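Local coordinates for ornithine carbamoyltransferase, mitochondrial (Coccidioides immitis, PDB 3SDS), which catalyses the transfer of the carbamoyl group from carbamoyl phosphate to L-ornithine, giving L-citrulline and phosphate in arginine biosynthesis, at residues L308-H311 / P312-S316; S55-E58 / R59-G62; S133-A136 / N137-K140; E224-S227 / H228-E231; V116-S119 / S120-C124. All blocks are in the same frame, centred on the assembly; numbering follows the deposited sequence.

Contact 1: residues L308-H311 / P312-S316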
loop_
_atom_site.group_PDB
_atom_site.type_symbol
_atom_site.label_atom_id
_atom_site.label_comp_id
_atom_site.label_asym_id
_atom_site.label_seq_id
_atom_site.Cartn_x
_atom_site.Cartn_y
_atom_site.Cartn_z
ATOM N N LEU A 308 -18.173 16.666 1.084
ATOM C CA LEU A 308 -17.635 15.862 2.209
ATOM C C LEU A 308 -16.125 16.039 2.469
ATOM O O LEU A 308 -15.374 16.361 1.543
ATOM C CB LEU A 308 -17.964 14.373 2.041
ATOM C CG LEU A 308 -19.428 14.000 1.836
ATOM C CD1 LEU A 308 -19.555 12.514 1.881
ATOM C CD2 LEU A 308 -20.336 14.653 2.881
ATOM N N PRO A 309 -15.681 15.874 3.737
ATOM C CA PRO A 309 -16.496 15.612 4.933
ATOM C C PRO A 309 -17.309 16.840 5.305
ATOM O O PRO A 309 -16.937 17.965 4.945
ATOM C CB PRO A 309 -15.458 15.349 6.017
ATOM C CG PRO A 309 -14.288 16.201 5.600
ATOM C CD PRO A 309 -14.274 16.158 4.087
ATOM N N ARG A 310 -18.409 16.599 6.012
ATOM C CA ARG A 310 -19.319 17.635 6.458
ATOM C C ARG A 310 -19.101 17.899 7.945
ATOM O O ARG A 310 -18.962 16.954 8.713
ATOM C CB ARG A 310 -20.760 17.175 6.206
ATOM C CG ARG A 310 -21.856 18.079 6.768
ATOM C CD ARG A 310 -22.390 17.550 8.082
ATOM N NE ARG A 310 -23.561 18.295 8.526
ATOM C CZ ARG A 310 -24.417 17.876 9.459
ATOM N NH1 ARG A 310 -24.242 16.702 10.048
ATOM N NH2 ARG A 310 -25.458 18.631 9.804
ATOM N N HIS A 311 -19.060 19.173 8.337
ATOM C CA HIS A 311 -19.155 19.556 9.753
ATOM C C HIS A 311 -20.498 20.244 9.986
ATOM O O HIS A 311 -21.138 20.662 9.012
ATOM C CB HIS A 311 -17.978 20.430 10.184
ATOM C CG HIS A 311 -16.659 19.731 10.086
ATOM N ND1 HIS A 311 -15.739 20.010 9.099
ATOM C CD2 HIS A 311 -16.119 18.736 10.831
ATOM C CE1 HIS A 311 -14.684 19.230 9.248
ATOM N NE2 HIS A 311 -14.889 18.447 10.291
ATOM N N PRO A 312 -20.942 20.340 11.265
ATOM C CA PRO A 312 -22.310 20.810 11.611
ATOM C C PRO A 312 -22.545 22.318 11.520
ATOM O O PRO A 312 -23.647 22.790 11.838
ATOM C CB PRO A 312 -22.501 20.342 13.065
ATOM C CG PRO A 312 -21.104 20.224 13.619
ATOM C CD PRO A 312 -20.209 19.849 12.455
ATOM N N GLU A 313 -21.529 23.058 11.093
ATOM C CA GLU A 313 -21.646 24.498 10.998
ATOM C C GLU A 313 -22.286 24.934 9.681
ATOM O O GLU A 313 -23.118 25.837 9.690
ATOM C CB GLU A 313 -20.290 25.169 11.231
ATOM C CG GLU A 313 -19.773 25.074 12.697
ATOM C CD GLU A 313 -18.881 23.838 13.005
ATOM O OE1 GLU A 313 -18.848 22.857 12.213
ATOM O OE2 GLU A 313 -18.208 23.857 14.065
ATOM N N GLU A 314 -21.928 24.273 8.566
ATOM C CA GLU A 314 -22.383 24.686 7.216
ATOM C C GLU A 314 -23.827 24.344 6.886
ATOM O O GLU A 314 -24.467 25.050 6.101
ATOM C CB GLU A 314 -21.519 24.115 6.091
ATOM C CG GLU A 314 -20.066 23.984 6.379
ATOM C CD GLU A 314 -19.705 22.605 6.874
ATOM O OE1 GLU A 314 -18.986 22.533 7.895
ATOM O OE2 GLU A 314 -20.130 21.603 6.248
ATOM N N VAL A 315 -24.334 23.257 7.457
ATOM C CA VAL A 315 -25.654 22.783 7.081
ATOM C C VAL A 315 -26.324 22.055 8.230
ATOM O O VAL A 315 -25.648 21.454 9.054
ATOM C CB VAL A 315 -25.579 21.899 5.802
ATOM C CG1 VAL A 315 -24.755 20.620 6.036
ATOM C CG2 VAL A 315 -26.972 21.593 5.279
ATOM N N SER A 316 -27.655 22.120 8.272
ATOM C CA SER A 316 -28.450 21.496 9.344
ATOM C C SER A 316 -28.643 19.997 9.124
ATOM O O SER A 316 -28.662 19.526 7.982
ATOM C CB SER A 316 -29.808 22.197 9.511
ATOM O OG SER A 316 -30.779 21.705 8.602
#
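Pro312 opens the return of the chain by laying its CA over one face of the Arg310 guanidinium, 4.0 Å above the plane and offset toward the rim. Glu313 then folds back at chi2, which swings OE1 to within 3.3 Å of His311 CB. Glu314 folds back toward the His311 backbone in the same way: with chi2 near 95° its chain bends inward, and the carboxylate takes two weak, rather long hydrogen bonds from His311 N, both to OE1 and to OE2 at 3.4 Å. The stronger partner of OE2 is NE2 of His306, while the His311 ring turns outward and its ND1 is hydrogen-bonded to Thr266 OG1. Val315 holds Arg310 by a hydrogen bond and by van der Waals packing. Its O accepts NH2 at 2.9 Å in a fairly straight bond (161°) that lies close to the guanidinium plane but comes in 41° above the carbonyl plane, and its CG1 packs beside Arg310 NE at 3.6 Å. Arg310 NH2 also forms a salt bridge with Asp317, and Phe320 adds a cation-pi contact, so the guanidinium is fixed in rotation by several neighbours. Ser316 closes the run as the N-cap of the next helix, its OG bonded to Val319 N. The first segment carries the end of the HCLP motif of this family, with a cis peptide before Pro309 and Leu308 probably contacting carbamoyl phosphate. The whole loop bridges strand 303-306, at the edge of the five-stranded parallel sheet, to helix 317-320, with Leu308 packed against helix 327-347.

Contact 2: residues S55-E58 / R59-G62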
loop_
_atom_site.group_PDB
_atom_site.type_symbol
_atom_site.label_atom_id
_atom_site.label_comp_id
_atom_site.label_asym_id
_atom_site.label_seq_id
_atom_site.Cartn_x
_atom_site.Cartn_y
_atom_site.Cartn_z
ATOM N N SER A 55 -21.282 -6.509 -14.945
ATOM C CA SER A 55 -20.575 -6.635 -16.229
ATOM C C SER A 55 -19.336 -5.728 -16.348
ATOM O O SER A 55 -19.209 -4.745 -15.601
ATOM C CB SER A 55 -21.538 -6.364 -17.388
ATOM O OG SER A 55 -22.599 -7.304 -17.419
ATOM N N MET A 56 -18.429 -6.072 -17.271
ATOM C CA MET A 56 -17.251 -5.249 -17.600
ATOM C C MET A 56 -17.304 -4.691 -19.022
ATOM O O MET A 56 -17.495 -5.450 -19.970
ATOM C CB MET A 56 -15.932 -6.039 -17.454
ATOM C CG MET A 56 -15.239 -5.937 -16.095
ATOM S SD MET A 56 -14.704 -4.269 -15.597
ATOM C CE MET A 56 -13.360 -3.974 -16.741
ATOM N N PRO A 57 -17.110 -3.366 -19.176
ATOM C CA PRO A 57 -16.926 -2.764 -20.511
ATOM C C PRO A 57 -15.662 -3.275 -21.221
ATOM O O PRO A 57 -14.595 -3.235 -20.631
ATOM C CB PRO A 57 -16.764 -1.262 -20.203
ATOM C CG PRO A 57 -17.316 -1.066 -18.826
ATOM C CD PRO A 57 -17.106 -2.356 -18.100
ATOM N N GLU A 58 -15.765 -3.725 -22.472
ATOM C CA GLU A 58 -14.572 -4.145 -23.254
ATOM C C GLU A 58 -13.381 -3.141 -23.236
ATOM O O GLU A 58 -12.229 -3.532 -23.030
ATOM C CB GLU A 58 -14.951 -4.469 -24.707
ATOM C CG GLU A 58 -15.903 -5.650 -24.903
ATOM C CD GLU A 58 -15.239 -7.001 -24.709
ATOM O OE1 GLU A 58 -13.987 -7.098 -24.725
ATOM O OE2 GLU A 58 -15.980 -7.993 -24.547
ATOM N N ARG A 59 -13.667 -1.859 -23.455
ATOM C CA ARG A 59 -12.653 -0.801 -23.424
ATOM C C ARG A 59 -11.785 -0.814 -22.146
ATOM O O ARG A 59 -10.621 -0.415 -22.189
ATOM C CB ARG A 59 -13.312 0.589 -23.567
ATOM C CG ARG A 59 -13.929 0.869 -24.932
ATOM C CD ARG A 59 -14.800 2.117 -24.964
ATOM N NE ARG A 59 -14.009 3.319 -24.716
ATOM C CZ ARG A 59 -14.420 4.571 -24.966
ATOM N NH1 ARG A 59 -15.627 4.799 -25.496
ATOM N NH2 ARG A 59 -13.618 5.606 -24.682
ATOM N N LEU A 60 -12.344 -1.255 -21.017
ATOM C CA LEU A 60 -11.653 -1.159 -19.733
ATOM C C LEU A 60 -10.870 -2.421 -19.279
ATOM O O LEU A 60 -9.979 -2.320 -18.405
ATOM C CB LEU A 60 -12.625 -0.694 -18.645
ATOM C CG LEU A 60 -13.470 0.584 -18.877
ATOM C CD1 LEU A 60 -14.402 0.812 -17.683
ATOM C CD2 LEU A 60 -12.670 1.851 -19.132
ATOM N N THR A 61 -11.163 -3.586 -19.857
ATOM C CA THR A 61 -10.646 -4.849 -19.300
ATOM C C THR A 61 -9.135 -5.049 -19.525
ATOM O O THR A 61 -8.691 -5.149 -20.658
ATOM C CB THR A 61 -11.443 -6.081 -19.827
ATOM O OG1 THR A 61 -12.833 -5.782 -19.783
ATOM C CG2 THR A 61 -11.199 -7.333 -18.964
ATOM N N GLY A 62 -8.356 -5.119 -18.448
ATOM C CA GLY A 62 -6.913 -5.167 -18.571
ATOM C C GLY A 62 -6.293 -3.969 -19.291
ATOM O O GLY A 62 -5.161 -4.039 -19.739
#
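Pro57 CG meets Leu60 CD1 at 3.7 Å, and the two side chains approach each other at a slant; the proline CB also lies close to Leu60 CG. The Pro57 carbonyl oxygen receives Leu60 N at 3.0 Å, with an N-H...O angle of 151°. The same oxygen is approached by Thr61 OG1, which donates a weak bond of 3.2 Å; chi1 of -44° sets that hydroxyl beside its own backbone N and within range of the carbonyl. Met56 touches both Thr61 and Leu60. Its chain is curled at both chi2 and chi3, bringing CE back to 3.6 Å from Thr61 OG1 and 3.9 Å from Leu60 CB. Two overlapping reverse turns thus follow each other, Pro57 to Leu60 and then Glu58 to Thr61, the second closed by a weak bond from Thr61 N to Glu58 O at 3.3 Å. They lie at the surface, in the connection between helix 34-51 and strand 68-73 of the carbamoyl phosphate domain. One shell out, helix 34-51 supports the ring of Pro57 through Tyr47 and Ile51, and Tyr47 also touches Arg59. Leu60 touches Ile339 and Glu343 of helix 327-347. Arg59 extends away from the turn, its NH2 held by a salt bridge to Glu343 and a hydrogen bond to O of Ala353, the C-terminal residue.

Contact 3: residues S133-A136 / N137-K140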
loop_
_atom_site.group_PDB
_atom_site.type_symbol
_atom_site.label_atom_id
_atom_site.label_comp_id
_atom_site.label_asym_id
_atom_site.label_seq_id
_atom_site.Cartn_x
_atom_site.Cartn_y
_atom_site.Cartn_z
ATOM N N SER A 133 1.489 26.818 -8.189
ATOM C CA SER A 133 2.827 26.925 -8.769
ATOM C C SER A 133 3.591 25.594 -8.635
ATOM O O SER A 133 4.359 25.233 -9.531
ATOM C CB SER A 133 3.622 28.102 -8.165
ATOM O OG SER A 133 3.563 28.146 -6.741
ATOM N N ASP A 134 3.355 24.867 -7.535
ATOM C CA ASP A 134 3.977 23.556 -7.298
ATOM C C ASP A 134 3.598 22.499 -8.353
ATOM O O ASP A 134 4.487 21.902 -8.968
ATOM C CB ASP A 134 3.666 23.039 -5.885
ATOM C CG ASP A 134 4.742 23.394 -4.872
ATOM O OD1 ASP A 134 4.397 23.959 -3.816
ATOM O OD2 ASP A 134 5.929 23.100 -5.118
ATOM N N ILE A 135 2.295 22.282 -8.560
ATOM C CA ILE A 135 1.810 21.241 -9.490
ATOM C C ILE A 135 2.221 21.473 -10.961
ATOM O O ILE A 135 2.573 20.523 -11.669
ATOM C CB ILE A 135 0.261 20.964 -9.344
ATOM C CG1 ILE A 135 -0.207 19.797 -10.213
ATOM C CG2 ILE A 135 -0.560 22.177 -9.711
ATOM C CD1 ILE A 135 -0.043 18.474 -9.595
ATOM N N ALA A 136 2.186 22.727 -11.411
ATOM C CA ALA A 136 2.589 23.052 -12.781
ATOM C C ALA A 136 4.059 22.704 -13.036
ATOM O O ALA A 136 4.384 22.093 -14.052
ATOM C CB ALA A 136 2.291 24.514 -13.117
ATOM N N ASN A 137 4.932 23.061 -12.102
ATOM C CA ASN A 137 6.359 22.754 -12.228
ATOM C C ASN A 137 6.653 21.241 -12.318
ATOM O O ASN A 137 7.531 20.801 -13.064
ATOM C CB ASN A 137 7.153 23.428 -11.090
ATOM C CG ASN A 137 7.120 24.975 -11.170
ATOM O OD1 ASN A 137 7.058 25.555 -12.257
ATOM N ND2 ASN A 137 7.159 25.633 -10.009
ATOM N N LEU A 138 5.897 20.460 -11.556
ATOM C CA LEU A 138 5.974 19.019 -11.599
ATOM C C LEU A 138 5.558 18.511 -12.975
ATOM O O LEU A 138 6.306 17.784 -13.630
ATOM C CB LEU A 138 5.067 18.434 -10.520
ATOM C CG LEU A 138 4.725 16.948 -10.555
ATOM C CD1 LEU A 138 5.954 16.051 -10.407
ATOM C CD2 LEU A 138 3.757 16.679 -9.448
ATOM N N ALA A 139 4.364 18.897 -13.408
ATOM C CA ALA A 139 3.867 18.547 -14.732
ATOM C C ALA A 139 4.812 18.989 -15.848
ATOM O O ALA A 139 4.978 18.276 -16.846
ATOM C CB ALA A 139 2.494 19.152 -14.951
ATOM N N LYS A 140 5.418 20.165 -15.687
ATOM C CA LYS A 140 6.288 20.722 -16.717
ATOM C C LYS A 140 7.392 19.737 -17.074
ATOM O O LYS A 140 7.766 19.617 -18.229
ATOM C CB LYS A 140 6.881 22.066 -16.276
ATOM C CG LYS A 140 7.453 22.923 -17.415
ATOM C CD LYS A 140 8.529 23.907 -16.902
ATOM C CE LYS A 140 9.196 24.740 -18.032
ATOM N NZ LYS A 140 8.425 26.004 -18.349
#
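Ile135 and Leu138 form the packed side of this helical turn, their methyls CD1 and CD2 4.2 Å apart. Both are buried against the sheet: Ile135 lies on Ala127 and Val146, Leu138 on Ala127 and on Ser115 of helix 111-119. In Leu138 a chi1 of 166°, with CG trans to the backbone N, carries the branch to the Ile135 side, where its CD2 meets CD1. Ala139 keeps the same face slim, its small CB fitting near the carbonyls of Ile135 and Ala136 and against Val146. The backbone that carries these side chains is regular. Ala139 N bonds to Ile135 O at 3.0 Å, Leu138 N to Asp134 O at 3.3 Å, and Lys140 N to Ala136 O at 2.7 Å.

The solvent side is made by Ser133, Asn137 and Lys140, all exposed. Asn137 N makes a weak bond to Ser133 O, at 3.4 Å, and the Asn137 amide folds over that oxygen without a hydrogen bond: ND2 stands 2.9 Å away, but the angle is poor. Lys140 touches Ala136 O only with CB, and the rest of the chain runs on outward. This helix 132-141 is the crossover of the beta-alpha-beta unit between strands 124-128 and 146-148. Its chemistry is that of an amphipathic helix: Ile135, Leu138 and Ala139 are turned inward, Ser133, Asn137 and Lys140 are exposed, and across this turn the main-chain ladder, not side-chain bonding, supplies the polar ties.

Contact 4: residues E224-S227 / H228-E231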
loop_
_atom_site.group_PDB
_atom_site.type_symbol
_atom_site.label_atom_id
_atom_site.label_comp_id
_atom_site.label_asym_id
_atom_site.label_seq_id
_atom_site.Cartn_x
_atom_site.Cartn_y
_atom_site.Cartn_z
ATOM N N GLU A 224 -14.461 36.511 -1.257
ATOM C CA GLU A 224 -14.968 36.485 -2.616
ATOM C C GLU A 224 -14.100 35.672 -3.578
ATOM O O GLU A 224 -12.956 35.340 -3.285
ATOM C CB GLU A 224 -15.072 37.919 -3.126
ATOM C CG GLU A 224 -15.951 38.828 -2.270
ATOM C CD GLU A 224 -15.185 39.635 -1.224
ATOM O OE1 GLU A 224 -14.011 39.309 -0.933
ATOM O OE2 GLU A 224 -15.773 40.611 -0.695
ATOM N N ILE A 225 -14.661 35.352 -4.737
ATOM C CA ILE A 225 -13.907 34.724 -5.810
ATOM C C ILE A 225 -12.757 35.646 -6.202
ATOM O O ILE A 225 -12.980 36.836 -6.467
ATOM C CB ILE A 225 -14.804 34.475 -7.048
ATOM C CG1 ILE A 225 -16.025 33.622 -6.673
ATOM C CG2 ILE A 225 -13.995 33.854 -8.185
ATOM C CD1 ILE A 225 -16.986 33.378 -7.809
ATOM N N PRO A 226 -11.523 35.118 -6.213
ATOM C CA PRO A 226 -10.360 35.856 -6.734
ATOM C C PRO A 226 -10.545 36.248 -8.203
ATOM O O PRO A 226 -11.039 35.452 -9.000
ATOM C CB PRO A 226 -9.215 34.841 -6.609
ATOM C CG PRO A 226 -9.635 33.928 -5.525
ATOM C CD PRO A 226 -11.134 33.841 -5.595
ATOM N N SER A 227 -10.134 37.458 -8.561
ATOM C CA SER A 227 -10.396 37.973 -9.910
ATOM C C SER A 227 -9.673 37.226 -11.041
ATOM O O SER A 227 -10.128 37.255 -12.188
ATOM C CB SER A 227 -10.164 39.477 -9.983
ATOM O OG SER A 227 -8.870 39.795 -9.556
ATOM N N HIS A 228 -8.576 36.537 -10.727
ATOM C CA HIS A 228 -8.004 35.610 -11.692
ATOM C C HIS A 228 -9.014 34.498 -12.051
ATOM O O HIS A 228 -9.058 34.044 -13.198
ATOM C CB HIS A 228 -6.678 35.004 -11.211
ATOM C CG HIS A 228 -6.125 33.971 -12.150
ATOM N ND1 HIS A 228 -5.654 34.284 -13.412
ATOM C CD2 HIS A 228 -6.014 32.625 -12.034
ATOM C CE1 HIS A 228 -5.269 33.179 -14.025
ATOM N NE2 HIS A 228 -5.474 32.159 -13.211
ATOM N N ILE A 229 -9.823 34.066 -11.084
ATOM C CA ILE A 229 -10.820 33.026 -11.349
ATOM C C ILE A 229 -11.958 33.576 -12.204
ATOM O O ILE A 229 -12.361 32.947 -13.185
ATOM C CB ILE A 229 -11.364 32.348 -10.045
ATOM C CG1 ILE A 229 -10.215 31.811 -9.178
ATOM C CG2 ILE A 229 -12.357 31.220 -10.368
ATOM C CD1 ILE A 229 -9.266 30.823 -9.897
ATOM N N VAL A 230 -12.449 34.761 -11.849
ATOM C CA VAL A 230 -13.475 35.434 -12.647
ATOM C C VAL A 230 -13.031 35.569 -14.108
ATOM O O VAL A 230 -13.847 35.446 -15.014
ATOM C CB VAL A 230 -13.881 36.808 -12.055
ATOM C CG1 VAL A 230 -14.941 37.473 -12.910
ATOM C CG2 VAL A 230 -14.410 36.647 -10.645
ATOM N N GLU A 231 -11.734 35.788 -14.319
ATOM C CA GLU A 231 -11.142 35.851 -15.655
ATOM C C GLU A 231 -11.220 34.539 -16.457
ATOM O O GLU A 231 -11.433 34.568 -17.669
ATOM C CB GLU A 231 -9.692 36.314 -15.554
ATOM C CG GLU A 231 -9.129 36.806 -16.877
ATOM C CD GLU A 231 -7.613 36.651 -17.005
ATOM O OE1 GLU A 231 -7.030 35.689 -16.429
ATOM O OE2 GLU A 231 -7.007 37.496 -17.716
#
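Ile225 CG2 is the bump here, and the hollow it fills lies between Ile229 and Val230: the methyl sits 3.6 Å from Ile229 CB and 3.7 Å from Val230 CG2. With CG2 trans to its backbone N, Ile225 points this branch straight at the first turn of helix 227-237, and its side chain crosses both partners at nearly a right angle. Because Pro226 holds the N-cap position, Ile225 and Val230 are the pair that forms a hydrophobic staple, the residue before the cap closing on the fourth residue of the helix. Beside it the proline ring offers CB to Ile229 CG1 at 4.1 Å, a looser fit, and Phe202 of helix 199-210 touches both residues. Pro226 O, 3.3 Å from Ile229 CB, accepts two backbone amides, Ile229 N at 2.8 Å and Val230 N at 3.3 Å. Glu231 N follows with Ser227 O, 3.0 Å. Pro226 offers no side-chain acceptor at the cap position; its carbonyl takes two amides of the first turn, while the staple adds apolar packing.

Contact 5: residues V116-S119 / S120-C124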
loop_
_atom_site.group_PDB
_atom_site.type_symbol
_atom_site.label_atom_id
_atom_site.label_comp_id
_atom_site.label_asym_id
_atom_site.label_seq_id
_atom_site.Cartn_x
_atom_site.Cartn_y
_atom_site.Cartn_z
ATOM N N VAL A 116 11.508 14.091 -12.895
ATOM C CA VAL A 116 12.033 13.334 -14.029
ATOM C C VAL A 116 12.107 11.847 -13.680
ATOM O O VAL A 116 11.641 10.999 -14.462
ATOM C CB VAL A 116 13.405 13.862 -14.515
ATOM C CG1 VAL A 116 14.173 12.789 -15.317
ATOM C CG2 VAL A 116 13.235 15.134 -15.330
ATOM N N VAL A 117 12.647 11.561 -12.487
ATOM C CA VAL A 117 12.894 10.198 -11.979
ATOM C C VAL A 117 11.645 9.332 -11.759
ATOM O O VAL A 117 11.576 8.207 -12.256
ATOM C CB VAL A 117 13.758 10.235 -10.684
ATOM C CG1 VAL A 117 13.965 8.824 -10.104
ATOM C CG2 VAL A 117 15.101 10.873 -10.980
ATOM N N ILE A 118 10.670 9.839 -11.009
ATOM C CA ILE A 118 9.434 9.079 -10.750
ATOM C C ILE A 118 8.660 8.830 -12.034
ATOM O O ILE A 118 8.230 7.698 -12.281
ATOM C CB ILE A 118 8.522 9.739 -9.667
ATOM C CG1 ILE A 118 9.268 9.780 -8.326
ATOM C CG2 ILE A 118 7.222 8.971 -9.496
ATOM C CD1 ILE A 118 8.420 10.161 -7.113
ATOM N N SER A 119 8.517 9.870 -12.859
ATOM C CA SER A 119 7.757 9.751 -14.110
ATOM C C SER A 119 8.367 8.752 -15.109
ATOM O O SER A 119 7.658 8.237 -15.985
ATOM C CB SER A 119 7.517 11.123 -14.771
ATOM O OG SER A 119 8.672 11.619 -15.397
ATOM N N SER A 120 9.661 8.464 -14.972
ATOM C CA SER A 120 10.300 7.536 -15.888
ATOM C C SER A 120 10.033 6.051 -15.558
ATOM O O SER A 120 10.320 5.164 -16.378
ATOM C CB SER A 120 11.799 7.851 -16.046
ATOM O OG SER A 120 12.544 7.589 -14.871
ATOM N N MET A 121 9.467 5.788 -14.375
ATOM C CA MET A 121 9.189 4.402 -13.909
ATOM C C MET A 121 7.695 4.155 -13.603
ATOM O O MET A 121 7.347 3.125 -13.035
ATOM C CB MET A 121 10.085 3.991 -12.705
ATOM C CG MET A 121 11.612 4.124 -12.909
ATOM S SD MET A 121 12.669 3.619 -11.486
ATOM C CE MET A 121 12.558 4.988 -10.342
ATOM N N VAL A 122 6.817 5.085 -13.987
ATOM C CA VAL A 122 5.358 4.886 -13.864
ATOM C C VAL A 122 4.633 5.317 -15.139
ATOM O O VAL A 122 5.240 5.953 -16.025
ATOM C CB VAL A 122 4.732 5.631 -12.618
ATOM C CG1 VAL A 122 5.528 5.345 -11.329
ATOM C CG2 VAL A 122 4.616 7.121 -12.853
ATOM N N SER A 123 3.341 4.999 -15.229
ATOM C CA SER A 123 2.533 5.414 -16.379
ATOM C C SER A 123 1.663 6.667 -16.164
ATOM O O SER A 123 1.164 7.257 -17.149
ATOM C CB SER A 123 1.656 4.263 -16.828
ATOM O OG SER A 123 2.468 3.132 -17.084
ATOM N N CYS A 124 1.468 7.059 -14.899
ATOM C CA CYS A 124 0.683 8.241 -14.564
ATOM C C CYS A 124 1.001 8.741 -13.169
ATOM O O CYS A 124 1.370 7.965 -12.298
ATOM C CB CYS A 124 -0.820 7.933 -14.673
ATOM S SG CYS A 124 -1.931 9.295 -14.167
#
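At the C-terminal end of helix 111-119 the chain leaves its helical path and swings round to strand 124-128. Ser120 makes a side-chain bond across that turn: its hydroxyl OG, folded back over the backbone with chi1 at 69°, donates to Val117 O at 2.9 Å. The donor is tilted 32° from the carbonyl plane. Ser120 N adds two weak bonds, to Val116 O and Val117 O, both at 3.3 Å, which means that Val117 O takes both the hydroxyl and, weakly, the amide, whereas Val116 O takes the amide weakly. Met121 N then bonds to Ile118 O at 3.1 Å and 161°. The helix leads into the central region of a parallel sheet in the carbamoyl phosphate domain, and past the turn Ser123 and Cys124 pair by backbone bonds with Thr68 and Ala70. Alongside Val117, Met121 runs in the same direction and bends at chi3, bringing CE to 4.1 Å from Val117 CG1. Val122 straddles Ile118 O with both methyls, CG1 and CG2 each 3.7 Å away, while its CG1 makes a longer apolar contact with Ile118 CG2. Ile118 itself reaches Met72 on strand 68-73, and Val122 reaches Ala70. Ser119 OG is bonded to Ser115 O and Ser143 N. The outer face meets the third subunit, whose Phe328, Arg79, Glu332 and Leu335 pack on Val116, Val117, Ser120 and Met121 respectively.

In the fold
Contacts 2, 3 and 5 belong to the carbamoyl phosphate domain, contacts 1 and 4 to the ornithine domain. Contacts 3 and 5 are the closest pair, centres about 15 Å apart, on the helices after and before strand 124-128 in the chain. Contacts 3 and 4 lie in different domains, nearest atoms about 10 Å apart. Contact 1 is nearest the probable substrate site: it includes Leu308, and the Glu314 side chain is about 6 Å from that of Asp265. The side chains of Ile135, in contact 3, and Arg128 are about 7 Å apart. Within one chain the centres of contacts 1 and 5 lie about 38 Å apart, yet the trimer brings Leu308 onto Val117 of a neighbouring subunit.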